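Local coordinates for protein acylneuraminate lyase (Mycoplasma synoviae, PDB 4N4P) that belongs to the dihydrodipicolinate synthetase family of lyases and related enzymes, built on a TIM-barrel fold, at residues 58-61 against 62-65. Numbering follows the deposited sequence.
Sequences SFED and KKEV
Lys63 reaches back over the first turn of helix 59-73 to both Phe59 and Glu60, its CD and CE against the ring of one and its ammonium against the carboxylate of the other. The ring of Phe59 takes the lysine over one face: CD of Lys63 stands 4.3 Å from the ring centroid, only 14° off the ring normal, a CH-pi contact displaced toward the rim. Farther along the lysine, CE approaches CZ of Phe59 at 3.5 Å. With CG of Phe59 anti to the backbone N (chi1 179°), the ring projects to where the side chain one turn on can pass over its face. Glu60 reaches the same lysine by folding at chi2 (-67°), and its OE2 forms a salt bridge of 3.1 Å with NZ of Lys63, which comes in from above the carboxylate plane rather than within it. The salt bridge leaves NZ of Lys63 3.5 Å from CE2 of Phe59.

Before this turn, Ser58 is the N-cap, and a capping box closes the helix start. The amide N of Asp61 donates to OG of Ser58 at 3.0 Å, while OD2 of Asp61 accepts from the backbone N of Ser58 at 3.1 Å. OD2 also takes part in a salt bridge with Arg272, so OD2 is shared between the cap and Arg272. Successive i to i+4 backbone bonds, from Lys62 N to Ser58 O through Val65 N to Asp61 O (2.8 Å), carry the helix onward.

Helix 59-73 is the connecting helix of the beta-alpha-beta unit between strands 44-47 and 78-82 of the barrel. Phe59 packs on Glu90, Glu93 and Leu94 of helix 88-100, Lys63 touches Leu97 of that same helix, and Val65 meets Thr16 and Leu24 in loops.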
loop_
_atom_site.group_PDB
_atom_site.type_symbol
_atom_site.label_atom_id
_atom_site.label_comp_id
_atom_site.label_asym_id
_atom_site.label_seq_id
_atom_site.Cartn_x
_atom_site.Cartn_y
_atom_site.Cartn_z
ATOM N N SER A 58 -32.708 6.976 2.265
ATOM C CA SER A 58 -33.024 8.307 2.796
ATOM C C SER A 58 -33.133 8.214 4.314
ATOM O O SER A 58 -33.278 7.105 4.879
ATOM C CB SER A 58 -34.332 8.844 2.210
ATOM O OG SER A 58 -35.443 8.120 2.707
ATOM N N PHE A 59 -33.068 9.365 4.971
ATOM C CA PHE A 59 -33.269 9.449 6.408
ATOM C C PHE A 59 -34.594 8.815 6.811
ATOM O O PHE A 59 -34.651 8.028 7.758
ATOM C CB PHE A 59 -33.205 10.909 6.833
ATOM C CG PHE A 59 -33.423 11.136 8.308
ATOM C CD1 PHE A 59 -32.713 10.413 9.260
ATOM C CD2 PHE A 59 -34.327 12.096 8.731
ATOM C CE1 PHE A 59 -32.918 10.654 10.616
ATOM C CE2 PHE A 59 -34.537 12.339 10.081
ATOM C CZ PHE A 59 -33.829 11.614 11.022
ATOM N N GLU A 60 -35.650 9.137 6.071
ATOM C CA GLU A 60 -36.964 8.553 6.307
ATOM C C GLU A 60 -37.003 7.031 6.092
ATOM O O GLU A 60 -37.684 6.313 6.846
ATOM C CB GLU A 60 -38.025 9.270 5.457
ATOM C CG GLU A 60 -38.300 10.705 5.938
ATOM C CD GLU A 60 -38.960 10.767 7.319
ATOM O OE1 GLU A 60 -39.852 9.923 7.598
ATOM O OE2 GLU A 60 -38.587 11.650 8.129
ATOM N N ASP A 61 -36.270 6.542 5.090
ATOM C CA ASP A 61 -36.151 5.092 4.847
ATOM C C ASP A 61 -35.509 4.409 6.083
ATOM O O ASP A 61 -35.944 3.319 6.497
ATOM C CB ASP A 61 -35.252 4.766 3.639
ATOM C CG ASP A 61 -35.871 5.072 2.261
ATOM O OD1 ASP A 61 -37.120 5.104 2.074
ATOM O OD2 ASP A 61 -35.039 5.216 1.322
ATOM N N LYS A 62 -34.454 5.030 6.626
ATOM C CA LYS A 62 -33.712 4.473 7.776
ATOM C C LYS A 62 -34.626 4.309 8.987
ATOM O O LYS A 62 -34.671 3.249 9.620
ATOM C CB LYS A 62 -32.504 5.333 8.130
ATOM C CG LYS A 62 -31.413 5.318 7.051
ATOM C CD LYS A 62 -30.347 6.344 7.344
ATOM C CE LYS A 62 -29.456 6.591 6.137
ATOM N NZ LYS A 62 -28.296 7.476 6.484
ATOM N N LYS A 63 -35.402 5.350 9.277
ATOM C CA LYS A 63 -36.364 5.285 10.371
ATOM C C LYS A 63 -37.400 4.210 10.135
ATOM O O LYS A 63 -37.767 3.509 11.063
ATOM C CB LYS A 63 -37.094 6.617 10.510
ATOM C CG LYS A 63 -36.261 7.765 10.981
ATOM C CD LYS A 63 -37.055 9.012 10.561
ATOM C CE LYS A 63 -36.894 10.105 11.536
ATOM N NZ LYS A 63 -37.719 11.278 11.091
ATOM N N GLU A 64 -37.890 4.101 8.896
ATOM C CA GLU A 64 -38.899 3.116 8.566
ATOM C C GLU A 64 -38.327 1.711 8.721
ATOM O O GLU A 64 -38.977 0.846 9.283
ATOM C CB GLU A 64 -39.471 3.340 7.143
ATOM C CG GLU A 64 -40.658 2.470 6.765
ATOM C CD GLU A 64 -41.911 2.634 7.640
ATOM O OE1 GLU A 64 -42.103 3.675 8.317
ATOM O OE2 GLU A 64 -42.709 1.679 7.652
ATOM N N VAL A 65 -37.112 1.486 8.221
ATOM C CA VAL A 65 -36.497 0.146 8.365
ATOM C C VAL A 65 -36.353 -0.227 9.836
ATOM O O VAL A 65 -36.649 -1.363 10.230
ATOM C CB VAL A 65 -35.136 0.032 7.632
ATOM C CG1 VAL A 65 -34.466 -1.325 7.914
ATOM C CG2 VAL A 65 -35.379 0.170 6.120
#